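Local structure of fructuronate-tagaturonate epimerase UxaE from Cohnella laeviribosi in complex with 1 glycerol (6IL9) at residues T177-D182 and R264-E269; K163-I168 and I252-K257. The protein catalyses the interconversion of fructuronate and tagaturonate, as a zinc-bound TIM-barrel epimerase. All coordinates share one frame; numbering follows the deposited sequence.

Interaction 1 of 2, residues T177-D182 and R264-E269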
loop_
_atom_site.group_PDB
_atom_site.type_symbol
_atom_site.label_atom_id
_atom_site.label_comp_id
_atom_site.label_asym_id
_atom_site.label_seq_id
_atom_site.Cartn_x
_atom_site.Cartn_y
_atom_site.Cartn_z
ATOM N N THR A 177 8.073 3.526 -8.801
ATOM C CA THR A 177 7.614 3.105 -10.117
ATOM C C THR A 177 6.112 3.230 -10.271
ATOM O O THR A 177 5.601 3.118 -11.391
ATOM C CB THR A 177 8.043 1.660 -10.388
ATOM O OG1 THR A 177 7.611 0.815 -9.309
ATOM C CG2 THR A 177 9.549 1.586 -10.504
ATOM N N MET A 178 5.407 3.466 -9.177
ATOM C CA MET A 178 3.975 3.689 -9.160
ATOM C C MET A 178 3.743 4.981 -8.401
ATOM O O MET A 178 4.337 5.185 -7.340
ATOM C CB MET A 178 3.263 2.505 -8.489
ATOM C CG MET A 178 1.764 2.647 -8.340
ATOM S SD MET A 178 0.970 1.087 -7.839
ATOM C CE MET A 178 -0.708 1.700 -7.678
ATOM N N LEU A 179 2.936 5.877 -8.957
ATOM C CA LEU A 179 2.634 7.147 -8.306
ATOM C C LEU A 179 1.128 7.271 -8.151
ATOM O O LEU A 179 0.400 7.281 -9.146
ATOM C CB LEU A 179 3.194 8.332 -9.105
ATOM C CG LEU A 179 4.681 8.632 -8.966
ATOM C CD1 LEU A 179 4.965 10.087 -9.315
ATOM C CD2 LEU A 179 5.166 8.327 -7.573
ATOM N N THR A 180 0.662 7.358 -6.905
ATOM C CA THR A 180 -0.756 7.480 -6.597
ATOM C C THR A 180 -1.087 8.940 -6.334
ATOM O O THR A 180 -0.599 9.519 -5.361
ATOM C CB THR A 180 -1.116 6.633 -5.373
ATOM O OG1 THR A 180 -0.872 5.252 -5.678
ATOM C CG2 THR A 180 -2.574 6.824 -4.976
ATOM N N LEU A 181 -1.920 9.526 -7.184
ATOM C CA LEU A 181 -2.315 10.928 -7.047
ATOM C C LEU A 181 -3.641 11.005 -6.305
ATOM O O LEU A 181 -4.697 10.657 -6.852
ATOM C CB LEU A 181 -2.427 11.615 -8.409
ATOM C CG LEU A 181 -2.672 13.129 -8.306
ATOM C CD1 LEU A 181 -1.466 13.782 -7.661
ATOM C CD2 LEU A 181 -2.934 13.732 -9.686
ATOM N N ASP A 182 -3.585 11.481 -5.067
ATOM C CA ASP A 182 -4.774 11.753 -4.274
ATOM C C ASP A 182 -5.404 13.047 -4.771
ATOM O O ASP A 182 -4.812 14.125 -4.627
ATOM C CB ASP A 182 -4.376 11.840 -2.802
ATOM C CG ASP A 182 -5.565 11.871 -1.861
ATOM O OD1 ASP A 182 -6.659 12.322 -2.271
ATOM O OD2 ASP A 182 -5.394 11.432 -0.697
ATOM N N ARG A 264 11.270 7.450 -17.675
ATOM C CA ARG A 264 11.200 6.018 -17.436
ATOM C C ARG A 264 9.726 5.681 -17.256
ATOM O O ARG A 264 8.892 6.573 -17.078
ATOM C CB ARG A 264 12.026 5.608 -16.211
ATOM C CG ARG A 264 11.592 6.312 -14.925
ATOM C CD ARG A 264 12.610 6.091 -13.792
ATOM N NE ARG A 264 12.223 6.792 -12.570
ATOM C CZ ARG A 264 11.355 6.307 -11.684
ATOM N NH1 ARG A 264 10.792 5.125 -11.902
ATOM N NH2 ARG A 264 11.050 6.995 -10.587
ATOM N N ALA A 265 9.414 4.390 -17.310
ATOM C CA ALA A 265 8.033 3.946 -17.151
ATOM C C ALA A 265 7.545 4.183 -15.722
ATOM O O ALA A 265 8.235 3.843 -14.753
ATOM C CB ALA A 265 7.916 2.466 -17.512
ATOM N N VAL A 266 6.344 4.751 -15.595
ATOM C CA VAL A 266 5.730 5.031 -14.300
ATOM C C VAL A 266 4.267 4.631 -14.386
ATOM O O VAL A 266 3.572 4.999 -15.341
ATOM C CB VAL A 266 5.853 6.517 -13.904
ATOM C CG1 VAL A 266 4.980 6.825 -12.695
ATOM C CG2 VAL A 266 7.307 6.888 -13.614
ATOM N N ASP A 267 3.801 3.874 -13.408
ATOM C CA ASP A 267 2.394 3.497 -13.340
ATOM C C ASP A 267 1.667 4.565 -12.539
ATOM O O ASP A 267 1.953 4.752 -11.353
ATOM C CB ASP A 267 2.237 2.117 -12.703
ATOM C CG ASP A 267 2.772 1.002 -13.582
ATOM O OD1 ASP A 267 2.733 1.130 -14.831
ATOM O OD2 ASP A 267 3.229 -0.005 -13.017
ATOM N N PHE A 268 0.738 5.260 -13.190
ATOM C CA PHE A 268 0.072 6.436 -12.639
ATOM C C PHE A 268 -1.310 6.019 -12.163
ATOM O O PHE A 268 -2.157 5.646 -12.976
ATOM C CB PHE A 268 0.002 7.506 -13.730
ATOM C CG PHE A 268 -0.585 8.825 -13.300
ATOM C CD1 PHE A 268 -0.181 9.450 -12.133
ATOM C CD2 PHE A 268 -1.509 9.469 -14.127
ATOM C CE1 PHE A 268 -0.719 10.693 -11.766
ATOM C CE2 PHE A 268 -2.047 10.711 -13.774
ATOM C CZ PHE A 268 -1.650 11.320 -12.590
ATOM N N GLU A 269 -1.539 6.057 -10.844
ATOM C CA GLU A 269 -2.842 5.733 -10.275
ATOM C C GLU A 269 -3.555 7.017 -9.892
ATOM O O GLU A 269 -2.959 7.894 -9.262
ATOM C CB GLU A 269 -2.718 4.834 -9.038
ATOM C CG GLU A 269 -4.045 4.726 -8.291
ATOM C CD GLU A 269 -4.091 3.596 -7.285
ATOM O OE1 GLU A 269 -4.087 3.895 -6.074
ATOM O OE2 GLU A 269 -4.158 2.413 -7.695
#

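Interaction 2 of 2, residues K163-I168 and I252-K257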
loop_
_atom_site.group_PDB
_atom_site.type_symbol
_atom_site.label_atom_id
_atom_site.label_comp_id
_atom_site.label_asym_id
_atom_site.label_seq_id
_atom_site.Cartn_x
_atom_site.Cartn_y
_atom_site.Cartn_z
ATOM N N LYS A 163 -0.129 14.138 -2.689
ATOM C CA LYS A 163 -0.937 15.338 -2.881
ATOM C C LYS A 163 -0.106 16.544 -3.284
ATOM O O LYS A 163 -0.574 17.374 -4.065
ATOM C CB LYS A 163 -1.709 15.684 -1.584
ATOM C CG LYS A 163 -2.732 14.644 -1.145
ATOM C CD LYS A 163 -3.417 15.058 0.161
ATOM C CE LYS A 163 -3.917 13.836 0.940
ATOM N NZ LYS A 163 -3.587 13.896 2.399
ATOM N N LYS A 164 1.107 16.665 -2.762
ATOM C CA LYS A 164 1.918 17.859 -2.948
ATOM C C LYS A 164 2.989 17.596 -3.993
ATOM O O LYS A 164 3.570 16.508 -4.042
ATOM C CB LYS A 164 2.565 18.282 -1.626
ATOM C CG LYS A 164 1.577 18.569 -0.524
ATOM C CD LYS A 164 2.217 19.402 0.580
ATOM C CE LYS A 164 1.168 20.148 1.397
ATOM N NZ LYS A 164 0.169 20.861 0.546
ATOM N N GLU A 165 3.258 18.610 -4.824
ATOM C CA GLU A 165 4.212 18.441 -5.917
ATOM C C GLU A 165 5.595 18.067 -5.400
ATOM O O GLU A 165 6.312 17.291 -6.043
ATOM C CB GLU A 165 4.284 19.720 -6.753
ATOM C CG GLU A 165 2.996 20.052 -7.461
ATOM C CD GLU A 165 3.145 21.211 -8.428
ATOM O OE1 GLU A 165 2.222 22.049 -8.485
ATOM O OE2 GLU A 165 4.175 21.282 -9.129
ATOM N N GLU A 166 5.989 18.617 -4.245
ATOM C CA GLU A 166 7.287 18.281 -3.665
ATOM C C GLU A 166 7.398 16.787 -3.391
ATOM O O GLU A 166 8.451 16.182 -3.619
ATOM C CB GLU A 166 7.508 19.079 -2.378
ATOM C CG GLU A 166 8.962 19.410 -2.095
ATOM C CD GLU A 166 9.294 19.428 -0.609
ATOM O OE1 GLU A 166 10.493 19.308 -0.264
ATOM O OE2 GLU A 166 8.360 19.569 0.213
ATOM N N ASP A 167 6.313 16.178 -2.910
ATOM C CA ASP A 167 6.302 14.750 -2.616
ATOM C C ASP A 167 6.308 13.909 -3.886
ATOM O O ASP A 167 6.943 12.847 -3.922
ATOM C CB ASP A 167 5.083 14.415 -1.750
ATOM C CG ASP A 167 5.171 15.021 -0.356
ATOM O OD1 ASP A 167 6.304 15.200 0.140
ATOM O OD2 ASP A 167 4.118 15.315 0.245
ATOM N N ILE A 168 5.633 14.374 -4.937
ATOM C CA ILE A 168 5.688 13.694 -6.231
ATOM C C ILE A 168 7.107 13.730 -6.796
ATOM O O ILE A 168 7.618 12.729 -7.316
ATOM C CB ILE A 168 4.677 14.333 -7.199
ATOM C CG1 ILE A 168 3.257 14.133 -6.663
ATOM C CG2 ILE A 168 4.839 13.782 -8.593
ATOM C CD1 ILE A 168 2.228 15.014 -7.346
ATOM N N ILE A 252 -4.548 16.124 -15.104
ATOM C CA ILE A 252 -3.849 16.408 -16.351
ATOM C C ILE A 252 -2.564 17.180 -16.075
ATOM O O ILE A 252 -1.515 16.894 -16.660
ATOM C CB ILE A 252 -4.768 17.179 -17.313
ATOM C CG1 ILE A 252 -5.948 16.296 -17.723
ATOM C CG2 ILE A 252 -3.987 17.641 -18.540
ATOM C CD1 ILE A 252 -7.172 17.083 -18.175
ATOM N N TYR A 253 -2.637 18.174 -15.189
ATOM C CA TYR A 253 -1.485 19.018 -14.880
ATOM C C TYR A 253 -0.334 18.194 -14.316
ATOM O O TYR A 253 0.824 18.351 -14.725
ATOM C CB TYR A 253 -1.916 20.104 -13.893
ATOM C CG TYR A 253 -0.797 20.814 -13.156
ATOM C CD1 TYR A 253 -0.044 21.806 -13.781
ATOM C CD2 TYR A 253 -0.523 20.519 -11.821
ATOM C CE1 TYR A 253 0.964 22.477 -13.096
ATOM C CE2 TYR A 253 0.489 21.179 -11.130
ATOM C CZ TYR A 253 1.229 22.153 -11.776
ATOM O OH TYR A 253 2.231 22.815 -11.097
ATOM N N ILE A 254 -0.640 17.301 -13.377
ATOM C CA ILE A 254 0.391 16.446 -12.790
ATOM C C ILE A 254 0.938 15.478 -13.833
ATOM O O ILE A 254 2.156 15.264 -13.932
ATOM C CB ILE A 254 -0.175 15.700 -11.566
ATOM C CG1 ILE A 254 -0.500 16.679 -10.423
ATOM C CG2 ILE A 254 0.779 14.610 -11.113
ATOM C CD1 ILE A 254 0.686 17.517 -9.948
ATOM N N TYR A 255 0.051 14.855 -14.611
ATOM C CA TYR A 255 0.516 13.926 -15.639
ATOM C C TYR A 255 1.502 14.607 -16.585
ATOM O O TYR A 255 2.586 14.078 -16.865
ATOM C CB TYR A 255 -0.661 13.345 -16.433
ATOM C CG TYR A 255 -0.125 12.436 -17.513
ATOM C CD1 TYR A 255 0.362 11.169 -17.190
ATOM C CD2 TYR A 255 -0.040 12.857 -18.838
ATOM C CE1 TYR A 255 0.910 10.345 -18.144
ATOM C CE2 TYR A 255 0.507 12.026 -19.814
ATOM C CZ TYR A 255 0.972 10.772 -19.456
ATOM O OH TYR A 255 1.524 9.945 -20.409
ATOM N N GLU A 256 1.148 15.798 -17.072
ATOM C CA GLU A 256 2.001 16.455 -18.052
ATOM C C GLU A 256 3.274 17.003 -17.419
ATOM O O GLU A 256 4.334 16.969 -18.051
ATOM C CB GLU A 256 1.220 17.565 -18.762
ATOM C CG GLU A 256 0.105 17.025 -19.634
ATOM C CD GLU A 256 -0.795 18.109 -20.224
ATOM O OE1 GLU A 256 -0.704 19.286 -19.809
ATOM O OE2 GLU A 256 -1.604 17.772 -21.115
ATOM N N LYS A 257 3.200 17.480 -16.175
ATOM C CA LYS A 257 4.371 18.089 -15.546
ATOM C C LYS A 257 5.380 17.040 -15.088
ATOM O O LYS A 257 6.594 17.251 -15.218
ATOM C CB LYS A 257 3.946 18.968 -14.366
ATOM C CG LYS A 257 5.061 19.889 -13.840
ATOM C CD LYS A 257 4.552 20.921 -12.837
ATOM C CE LYS A 257 5.703 21.776 -12.283
ATOM N NZ LYS A 257 5.213 22.801 -11.304
#

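Interaction 1 of 2, residues T177-D182 and R264-E269
Four backbone hydrogen bonds join Thr177, Leu179 and Leu181 to Asp267 and Glu269. Asp267 N donates to Thr177 O at 2.8 Å, and Leu179 N returns a bond to Asp267 O at 2.8 Å. Glu269 N then reaches Leu179 O at 2.9 Å, before Leu181 N closes the series on Glu269 O at 2.8 Å. Met178, Leu179 and Thr180 thus pair in parallel with Asp267, Phe268 and Glu269, and the two short strands run 18° apart. Asp267 O also receives the CA-H of Met178, with Met178 CA 3.2 Å from it.

On the face holding Met178, Thr180, Asp267 and Glu269, Glu269 has CG anti to its backbone N (chi1 169°) and lies beside Thr180, pointing the same way. Glu269 OE1 comes 3.5 Å from Thr180 CG2, while the extended Met178 chain crosses the glutamate and lays CE 3.5 Å from Glu269 OE2. Both carboxylate oxygens are engaged further: OE1 by His343 and Lys366, OE2 by Ser300 and Ser341. His343 is a zinc ligand, so Glu269 probably helps to orient it from the second shell. Thr180 OG1 bonds to Asp158 and to the same Lys366.

The other face is apolar. Leu181 runs alongside Phe268, its CB 3.9 Å from Phe268 CE1 and its CD2 near CZ; Leu179 CG meets Val266 CG1 more loosely. Just before the strands, the Arg264 guanidinium turns an edge to Thr177 CG2 while its NH2 bonds to Phe176 O and Leu172 O.

Parallel pairing of neighbouring strands, here 178-182 and 267-271, with Thr180 and Glu269 turned inward near the zinc site and Leu179, Leu181 and Phe268 packed on the surrounding helices, is characteristic of the TIM barrel.

Interaction 2 of 2, residues K163-I168 and I252-K257
Glu165 OE2 is gripped by Lys257 NZ at 2.8 Å, in a salt bridge that uses the syn lone pair, and by the hydroxyl of Tyr258. The other oxygen, Glu165 OE1, accepts the Tyr253 hydroxyl, with OH to OE1 at 2.7 Å; the hydroxyl lies on the syn side but 32° out of the carboxylate plane. OE1 lies in the plane of the tyrosine ring at its edge, and the ring and carboxylate planes are turned 73° apart. Lys257 NZ also donates to Tyr253 OH at 3.0 Å, tying the two partners of the carboxylate to each other. The lysine chain is extended, with CG anti to its backbone N (chi1 -167°), and crosses the glutamate at about a right angle. An alanine in place of Glu165 would probably leave the ammonium of Lys257 without this carboxylate and the ring of Tyr253 freer to turn.

Beneath the polar cluster, Ile168 CD1 packs against Ile254 CD1 at 3.9 Å. Both isoleucines rest on Leu181 of strand 178-182, where the start of helix 165-173 and the later part of helix 234-259 lie against the outside of the barrel.

The two contacts hold successive layers of the same part of the barrel, their centres about 10 Å apart. Interaction 1 is buried and rests on backbone pairing of strands; interaction 2 is partly buried, joins the helices that directly precede those strands in the chain, and depends on side chains alone. Leu179 and Leu181 connect them: Leu181 CD1 lies 3.9 Å from Ile168 CD1, and Leu181 CD2 the same distance from Ile254 CB. Charge is used differently in each. Inside the barrel Glu269 belongs to the network around the zinc ligand His343, whereas Glu165 forms an ion pair between helices toward the surface, with the apolar layer separating the two carboxylates.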